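Local coordinates for fatty Acyl-Adenylate Ligase (Escherichia coli, PDB 3PBK), which belongs to the AMP-binding enzyme family (ANL clan), whose members are multidomain proteins of beta sheets layered with helices, at residues 21-26 against 169-174; 65-70 against 161-166; 76-81 against 98-103. All blocks are in the same frame, centred on the assembly; numbering follows the deposited sequence.

Contact 1 (21-26 against 169-174)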
loop_
_atom_site.group_PDB
_atom_site.type_symbol
_atom_site.label_atom_id
_atom_site.label_comp_id
_atom_site.label_asym_id
_atom_site.label_seq_id
_atom_site.Cartn_x
_atom_site.Cartn_y
_atom_site.Cartn_z
ATOM N N THR A 21 4.743 12.710 19.392
ATOM C CA THR A 21 5.329 13.255 18.183
ATOM C C THR A 21 6.390 12.323 17.659
ATOM O O THR A 21 7.078 11.686 18.445
ATOM C CB THR A 21 5.989 14.595 18.503
ATOM O OG1 THR A 21 5.031 15.650 18.333
ATOM C CG2 THR A 21 7.191 14.837 17.613
ATOM N N LEU A 22 6.531 12.239 16.337
ATOM C CA LEU A 22 7.525 11.346 15.717
ATOM C C LEU A 22 8.938 11.635 16.199
ATOM O O LEU A 22 9.762 10.734 16.316
ATOM C CB LEU A 22 7.477 11.440 14.187
ATOM C CG LEU A 22 6.452 10.575 13.452
ATOM C CD1 LEU A 22 6.223 11.092 12.045
ATOM C CD2 LEU A 22 6.900 9.143 13.427
ATOM N N VAL A 23 9.214 12.903 16.468
ATOM C CA VAL A 23 10.508 13.294 16.996
ATOM C C VAL A 23 10.677 12.748 18.416
ATOM O O VAL A 23 11.720 12.183 18.752
ATOM C CB VAL A 23 10.690 14.815 16.956
ATOM C CG1 VAL A 23 11.839 15.238 17.871
ATOM C CG2 VAL A 23 10.920 15.269 15.521
ATOM N N ASP A 24 9.651 12.894 19.246
ATOM C CA ASP A 24 9.651 12.205 20.527
ATOM C C ASP A 24 9.941 10.728 20.315
ATOM O O ASP A 24 10.845 10.170 20.918
ATOM C CB ASP A 24 8.304 12.362 21.217
ATOM C CG ASP A 24 8.075 13.766 21.719
ATOM O OD1 ASP A 24 9.040 14.365 22.241
ATOM O OD2 ASP A 24 6.935 14.272 21.596
ATOM N N ALA A 25 9.168 10.094 19.450
ATOM C CA ALA A 25 9.359 8.682 19.180
ATOM C C ALA A 25 10.834 8.360 18.907
ATOM O O ALA A 25 11.426 7.520 19.582
ATOM C CB ALA A 25 8.474 8.237 18.021
ATOM N N LEU A 26 11.431 9.032 17.932
ATOM C CA LEU A 26 12.800 8.728 17.551
ATOM C C LEU A 26 13.797 9.070 18.654
ATOM O O LEU A 26 14.829 8.414 18.794
ATOM C CB LEU A 26 13.174 9.457 16.259
ATOM C CG LEU A 26 14.656 9.434 15.873
ATOM C CD1 LEU A 26 15.161 8.011 15.824
ATOM C CD2 LEU A 26 14.868 10.119 14.549
ATOM N N LEU A 169 16.640 24.319 17.510
ATOM C CA LEU A 169 15.586 23.462 16.967
ATOM C C LEU A 169 14.347 23.408 17.858
ATOM O O LEU A 169 14.397 22.949 19.000
ATOM C CB LEU A 169 16.112 22.048 16.688
ATOM C CG LEU A 169 16.387 21.663 15.229
ATOM C CD1 LEU A 169 17.194 22.729 14.526
ATOM C CD2 LEU A 169 17.098 20.322 15.149
ATOM N N GLN A 170 13.238 23.887 17.304
ATOM C CA GLN A 170 11.935 23.901 17.966
ATOM C C GLN A 170 11.264 22.513 17.937
ATOM O O GLN A 170 11.182 21.852 16.890
ATOM C CB GLN A 170 11.056 24.963 17.293
ATOM C CG GLN A 170 11.287 25.056 15.758
ATOM C CD GLN A 170 11.714 26.456 15.282
ATOM O OE1 GLN A 170 12.701 26.610 14.542
ATOM N NE2 GLN A 170 10.978 27.482 15.716
ATOM N N ARG A 171 10.798 22.070 19.098
ATOM C CA ARG A 171 10.178 20.758 19.235
ATOM C C ARG A 171 8.782 20.758 18.600
ATOM O O ARG A 171 7.993 21.673 18.824
ATOM C CB ARG A 171 10.086 20.410 20.719
ATOM C CG ARG A 171 10.420 18.986 21.055
ATOM C CD ARG A 171 11.921 18.703 20.931
ATOM N NE ARG A 171 12.212 17.269 20.846
ATOM C CZ ARG A 171 11.509 16.321 21.463
ATOM N NH1 ARG A 171 10.478 16.637 22.252
ATOM N NH2 ARG A 171 11.844 15.047 21.306
ATOM N N PRO A 172 8.471 19.737 17.792
ATOM C CA PRO A 172 7.165 19.704 17.119
ATOM C C PRO A 172 6.035 19.369 18.094
ATOM O O PRO A 172 6.289 18.686 19.097
ATOM C CB PRO A 172 7.325 18.574 16.095
ATOM C CG PRO A 172 8.792 18.287 16.030
ATOM C CD PRO A 172 9.334 18.622 17.376
ATOM N N VAL A 173 4.820 19.845 17.810
ATOM C CA VAL A 173 3.646 19.496 18.627
ATOM C C VAL A 173 2.665 18.600 17.852
ATOM O O VAL A 173 2.657 18.597 16.613
ATOM C CB VAL A 173 2.878 20.741 19.170
ATOM C CG1 VAL A 173 3.644 22.026 18.892
ATOM C CG2 VAL A 173 1.463 20.809 18.583
ATOM N N PRO A 174 1.835 17.840 18.588
ATOM C CA PRO A 174 0.915 16.851 18.023
ATOM C C PRO A 174 0.146 17.296 16.782
ATOM O O PRO A 174 0.015 16.503 15.861
ATOM C CB PRO A 174 -0.042 16.591 19.178
ATOM C CG PRO A 174 0.817 16.720 20.363
ATOM C CD PRO A 174 1.786 17.828 20.058
#
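Charge, apolar packing and one weak polar bond join the start of helix 22-29 to the extended loop that leads into strand 177-181. The charged part is a salt bridge between D24 and R171. The arginine chain bends at chi2 (73°) and swings its guanidinium over to the helix, where NH1 reaches D24 OD1 at 2.7 Å; NH2, whose position is less certain, adds a weak bond to the same oxygen. Both nitrogens thus converge on OD1, which sits at the guanidinium edge, with the two planes turned 58° apart and NH1 above the carboxylate plane. The stronger partner of R171 is D27, one turn further along the helix and outside the two segments, which forms a salt bridge with NH2.

Alongside the charged pair is an apolar one. V23 CG2 meets P172 CG at 3.7 Å, the two side chains crossing at about a right angle, while V23 CG1 approaches the guanidinium obliquely. T21, at the N-cap position, sets CG2 against P172 CB (4.0 Å) and gives a weak OG1 bond to P172 O. H197 of helix 197-211 touches both T21 and P172. With the carboxylates of both D24 and D27 at one guanidinium, their negative charge is probably offset in part by R171.

Contact 2 (65-70 against 161-166)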
loop_
_atom_site.group_PDB
_atom_site.type_symbol
_atom_site.label_atom_id
_atom_site.label_comp_id
_atom_site.label_asym_id
_atom_site.label_seq_id
_atom_site.Cartn_x
_atom_site.Cartn_y
_atom_site.Cartn_z
ATOM N N LEU A 65 18.693 22.083 6.402
ATOM C CA LEU A 65 17.451 22.452 5.735
ATOM C C LEU A 65 16.980 23.859 6.064
ATOM O O LEU A 65 16.461 24.558 5.202
ATOM C CB LEU A 65 16.350 21.455 6.078
ATOM C CG LEU A 65 16.316 20.234 5.170
ATOM C CD1 LEU A 65 15.104 19.380 5.469
ATOM C CD2 LEU A 65 16.316 20.702 3.735
ATOM N N LEU A 66 17.152 24.272 7.312
ATOM C CA LEU A 66 16.692 25.590 7.739
ATOM C C LEU A 66 17.567 26.731 7.211
ATOM O O LEU A 66 17.095 27.864 7.048
ATOM C CB LEU A 66 16.592 25.647 9.259
ATOM C CG LEU A 66 15.437 24.821 9.817
ATOM C CD1 LEU A 66 15.586 24.630 11.318
ATOM C CD2 LEU A 66 14.097 25.467 9.464
ATOM N N SER A 67 18.833 26.430 6.931
ATOM C CA SER A 67 19.740 27.437 6.407
ATOM C C SER A 67 19.224 27.907 5.060
ATOM O O SER A 67 19.648 28.934 4.544
ATOM C CB SER A 67 21.151 26.878 6.264
ATOM O OG SER A 67 21.302 26.199 5.032
ATOM N N LEU A 68 18.299 27.144 4.495
ATOM C CA LEU A 68 17.698 27.496 3.224
ATOM C C LEU A 68 16.512 28.428 3.424
ATOM O O LEU A 68 15.667 28.558 2.537
ATOM C CB LEU A 68 17.247 26.242 2.480
ATOM C CG LEU A 68 18.334 25.430 1.776
ATOM C CD1 LEU A 68 17.884 23.997 1.556
ATOM C CD2 LEU A 68 18.685 26.072 0.455
ATOM N N ASN A 69 16.443 29.071 4.586
ATOM C CA ASN A 69 15.349 29.999 4.878
ATOM C C ASN A 69 13.941 29.442 4.633
ATOM O O ASN A 69 13.040 30.165 4.187
ATOM C CB ASN A 69 15.532 31.309 4.109
ATOM C CG ASN A 69 16.079 32.423 4.986
ATOM O OD1 ASN A 69 16.858 33.264 4.528
ATOM N ND2 ASN A 69 15.673 32.431 6.258
ATOM N N LEU A 70 13.768 28.157 4.933
ATOM C CA LEU A 70 12.483 27.492 4.809
ATOM C C LEU A 70 11.750 27.667 6.113
ATOM O O LEU A 70 12.340 27.533 7.189
ATOM C CB LEU A 70 12.681 26.006 4.556
ATOM C CG LEU A 70 13.493 25.589 3.337
ATOM C CD1 LEU A 70 13.972 24.167 3.511
ATOM C CD2 LEU A 70 12.657 25.725 2.082
ATOM N N ALA A 161 25.800 18.712 2.175
ATOM C CA ALA A 161 26.877 19.685 2.038
ATOM C C ALA A 161 26.497 21.083 2.540
ATOM O O ALA A 161 27.342 21.972 2.622
ATOM C CB ALA A 161 27.350 19.739 0.584
ATOM N N LEU A 162 25.229 21.268 2.885
ATOM C CA LEU A 162 24.753 22.556 3.387
ATOM C C LEU A 162 25.310 22.902 4.769
ATOM O O LEU A 162 25.862 22.045 5.467
ATOM C CB LEU A 162 23.220 22.595 3.412
ATOM C CG LEU A 162 22.530 23.313 2.250
ATOM C CD1 LEU A 162 23.341 23.215 0.966
ATOM C CD2 LEU A 162 21.121 22.778 2.050
ATOM N N PRO A 163 25.180 24.178 5.153
ATOM C CA PRO A 163 25.599 24.680 6.467
ATOM C C PRO A 163 24.497 24.570 7.530
ATOM O O PRO A 163 23.332 24.867 7.257
ATOM C CB PRO A 163 25.900 26.164 6.194
ATOM C CG PRO A 163 25.789 26.342 4.687
ATOM C CD PRO A 163 24.866 25.276 4.229
ATOM N N GLU A 164 24.872 24.140 8.730
ATOM C CA GLU A 164 23.977 24.203 9.872
ATOM C C GLU A 164 23.461 25.630 10.024
ATOM O O GLU A 164 24.224 26.501 10.446
ATOM C CB GLU A 164 24.754 23.882 11.150
ATOM C CG GLU A 164 25.611 22.638 11.111
ATOM C CD GLU A 164 24.838 21.428 11.552
ATOM O OE1 GLU A 164 23.646 21.370 11.191
ATOM O OE2 GLU A 164 25.403 20.555 12.255
ATOM N N ALA A 165 22.193 25.889 9.703
ATOM C CA ALA A 165 21.583 27.173 10.081
ATOM C C ALA A 165 21.675 27.330 11.602
ATOM O O ALA A 165 21.104 26.529 12.344
ATOM C CB ALA A 165 20.137 27.247 9.628
ATOM N N ASP A 166 22.395 28.344 12.070
ATOM C CA ASP A 166 22.696 28.437 13.498
ATOM C C ASP A 166 21.472 28.828 14.329
ATOM O O ASP A 166 21.281 29.996 14.669
ATOM C CB ASP A 166 23.866 29.390 13.760
ATOM C CG ASP A 166 24.473 29.198 15.141
ATOM O OD1 ASP A 166 25.572 28.607 15.235
ATOM O OD2 ASP A 166 23.840 29.620 16.134
#
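Two side chains of residues 65-70 owe the placing of their ends to their torsions. S67 carries OG in the crowded position between its backbone N and carbonyl carbon (chi1 85°), where OG bonds to R64 O, one turn back in the helix. L68 holds CG anti to its carbonyl carbon, beside the backbone N; the chain then extends (chi2 158°) and brings CD1 to L162 CD2 at 3.5 Å. The two leucines cross at about a right angle, tip to tip, and both also rest on L154 of strand 152-155.

The second centre is A165, whose methyl group is directed at S67. The backbones come closest here, with S67 CA and A165 CA 4.1 Å apart, and the alanine CB lies against S67 CB at 3.5 Å and L66 CB at 3.9 Å. In the fold, the last part of helix 51-67 and the residues after it lie against the loop that leaves helix 156-160 and runs on toward strand 177-181, at the outer side of a four-stranded parallel sheet in which 152-155 is an outermost strand. A backbone hydrogen bond between A165 and K63 ties the loop to the helix just before residues 65-70. In the chain between L162 and A165, P163 sets its CD 3.8 Å from S67 OG and turns its carbonyl to the serine CB. No hydrogen bond joins 65-70 to 161-166; the contact is apolar and van der Waals, near the surface. E164, facing away from 65-70, reaches back along the same helix to A60 and K63.

Contact 3 (76-81 against 98-103)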
loop_
_atom_site.group_PDB
_atom_site.type_symbol
_atom_site.label_atom_id
_atom_site.label_comp_id
_atom_site.label_asym_id
_atom_site.label_seq_id
_atom_site.Cartn_x
_atom_site.Cartn_y
_atom_site.Cartn_z
ATOM N N VAL A 76 8.806 19.689 1.781
ATOM C CA VAL A 76 10.021 19.211 1.142
ATOM C C VAL A 76 9.770 17.858 0.491
ATOM O O VAL A 76 9.604 16.863 1.186
ATOM C CB VAL A 76 11.174 19.057 2.150
ATOM C CG1 VAL A 76 12.426 18.579 1.440
ATOM C CG2 VAL A 76 11.430 20.364 2.872
ATOM N N ALA A 77 9.743 17.830 -0.840
ATOM C CA ALA A 77 9.618 16.584 -1.596
ATOM C C ALA A 77 10.862 15.708 -1.488
ATOM O O ALA A 77 11.979 16.159 -1.722
ATOM C CB ALA A 77 9.331 16.879 -3.043
ATOM N N LEU A 78 10.656 14.447 -1.135
ATOM C CA LEU A 78 11.736 13.481 -1.085
ATOM C C LEU A 78 11.510 12.433 -2.156
ATOM O O LEU A 78 10.383 11.966 -2.341
ATOM C CB LEU A 78 11.781 12.817 0.284
ATOM C CG LEU A 78 11.900 13.835 1.408
ATOM C CD1 LEU A 78 11.949 13.129 2.726
ATOM C CD2 LEU A 78 13.135 14.682 1.227
ATOM N N ILE A 79 12.577 12.088 -2.875
ATOM C CA ILE A 79 12.553 10.943 -3.786
ATOM C C ILE A 79 12.771 9.673 -2.974
ATOM O O ILE A 79 13.895 9.362 -2.556
ATOM C CB ILE A 79 13.599 11.060 -4.904
ATOM C CG1 ILE A 79 13.167 12.127 -5.910
ATOM C CG2 ILE A 79 13.755 9.730 -5.622
ATOM C CD1 ILE A 79 11.938 11.736 -6.726
ATOM N N ALA A 80 11.679 8.952 -2.750
ATOM C CA ALA A 80 11.649 7.917 -1.733
ATOM C C ALA A 80 12.288 6.601 -2.165
ATOM O O ALA A 80 11.599 5.631 -2.473
ATOM C CB ALA A 80 10.228 7.690 -1.255
ATOM N N GLU A 81 13.612 6.566 -2.180
ATOM C CA GLU A 81 14.321 5.309 -2.369
ATOM C C GLU A 81 14.428 4.578 -1.036
ATOM O O GLU A 81 14.304 5.187 0.035
ATOM C CB GLU A 81 15.722 5.556 -2.942
ATOM C CG GLU A 81 15.755 5.889 -4.429
ATOM C CD GLU A 81 17.114 6.376 -4.862
ATOM O OE1 GLU A 81 17.793 7.015 -4.026
ATOM O OE2 GLU A 81 17.501 6.117 -6.024
ATOM N N LEU A 98 9.465 20.793 9.033
ATOM C CA LEU A 98 9.037 20.855 7.634
ATOM C C LEU A 98 8.144 19.684 7.287
ATOM O O LEU A 98 8.234 18.619 7.894
ATOM C CB LEU A 98 10.246 20.857 6.705
ATOM C CG LEU A 98 11.259 21.976 6.927
ATOM C CD1 LEU A 98 12.419 21.781 5.982
ATOM C CD2 LEU A 98 10.615 23.336 6.720
ATOM N N VAL A 99 7.286 19.876 6.299
ATOM C CA VAL A 99 6.368 18.820 5.904
ATOM C C VAL A 99 6.953 17.899 4.815
ATOM O O VAL A 99 7.107 18.301 3.664
ATOM C CB VAL A 99 5.013 19.407 5.472
ATOM C CG1 VAL A 99 4.133 18.330 4.842
ATOM C CG2 VAL A 99 4.318 20.048 6.659
ATOM N N ALA A 100 7.283 16.667 5.198
ATOM C CA ALA A 100 7.835 15.678 4.271
ATOM C C ALA A 100 6.794 15.172 3.266
ATOM O O ALA A 100 5.648 14.916 3.622
ATOM C CB ALA A 100 8.450 14.512 5.038
ATOM N N VAL A 101 7.199 15.035 2.006
ATOM C CA VAL A 101 6.299 14.590 0.945
ATOM C C VAL A 101 7.019 13.525 0.120
ATOM O O VAL A 101 7.730 13.861 -0.821
ATOM C CB VAL A 101 5.878 15.763 0.009
ATOM C CG1 VAL A 101 4.825 15.319 -0.963
ATOM C CG2 VAL A 101 5.355 16.943 0.801
ATOM N N PRO A 102 6.868 12.235 0.486
ATOM C CA PRO A 102 7.566 11.166 -0.244
ATOM C C PRO A 102 6.979 10.917 -1.628
ATOM O O PRO A 102 5.764 10.725 -1.764
ATOM C CB PRO A 102 7.358 9.943 0.646
ATOM C CG PRO A 102 7.031 10.507 2.002
ATOM C CD PRO A 102 6.250 11.738 1.725
ATOM N N LEU A 103 7.846 10.929 -2.639
ATOM C CA LEU A 103 7.453 10.720 -4.031
ATOM C C LEU A 103 8.087 9.449 -4.578
ATOM O O LEU A 103 9.189 9.077 -4.168
ATOM C CB LEU A 103 7.909 11.906 -4.875
ATOM C CG LEU A 103 7.370 13.269 -4.446
ATOM C CD1 LEU A 103 7.814 14.362 -5.392
ATOM C CD2 LEU A 103 5.858 13.211 -4.386
#
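Strands 76-79 and 99-103 run parallel, their short axes 32° apart and 4.6 Å distant at closest approach, and five backbone hydrogen bonds zip them together in the staggered pattern of a parallel sheet. V76 uses both its polar backbone atoms, N to V99 O (2.9 Å) and O to V101 N; L78 does the same with V101 O and L103 N, and A80 N closes the series on L103 O. The geometry changes along the series: V76 N, V101 N and L78 N each sit well above the plane of the carbonyl they meet, whereas L103 N and A80 N lie nearly along the C=O axes of L78 and L103. P102, which has no N-H, falls where the backbone N points away from 76-79, so the proline costs none of these bonds. Just beyond the strand, A80 is the centre of an inverse gamma turn in which E81 N bonds to I79 O.

The apolar contacts divide between the faces. V76, L78, A100 and P102 share one, where L78 CD1 approaches A100 CB. On the other, L103 extends its chain (chi2 -177°) to place CD1 3.8 Å from A77 CB, with I79 CD1 near L103 CB. Two more contacts are made at the ends of the pairing: V76 CG2, anti to its carbonyl carbon, meets L98 CD1 obliquely at 3.6 Å, and A80 CB lies 4.1 Å from P102 CB.

This is a beta-alpha-beta unit, crossing over through helix 84-95. That helix packs on the face of V76, L78 and A100 through C93, F86 and F90; helix 112-126 covers the opposite face, where L119 and L122 touch L103. Strand 130-133 pairs with 75-79 on its other edge, through A77 and I79, and A100 shares a backbone hydrogen bond with L180.

Overall arrangement
The three contacts form a nested set: contact 3 lies within the chain loop closed by contact 2, and contact 2 within that closed by contact 1. Their centres are nearly equally spaced, 17 to 19 Å apart. Leucines pass the packing from one to the next. L169 CD1 touches L66 CD1 at 4.1 Å, joining contacts 1 and 2, and L98 CD1 receives both L65 CD1 (3.6 Å) and L70 CD1 (3.8 Å), joining contacts 2 and 3. Contacts 1 and 3 do not touch, their nearest atoms being about 7 Å apart. Contact 3 lies deepest, with the P102 side chain about 12 Å from the bound 5'-O-[(S)-(dodecanoyloxy)(hydroxy)phosphoryl]adenosine.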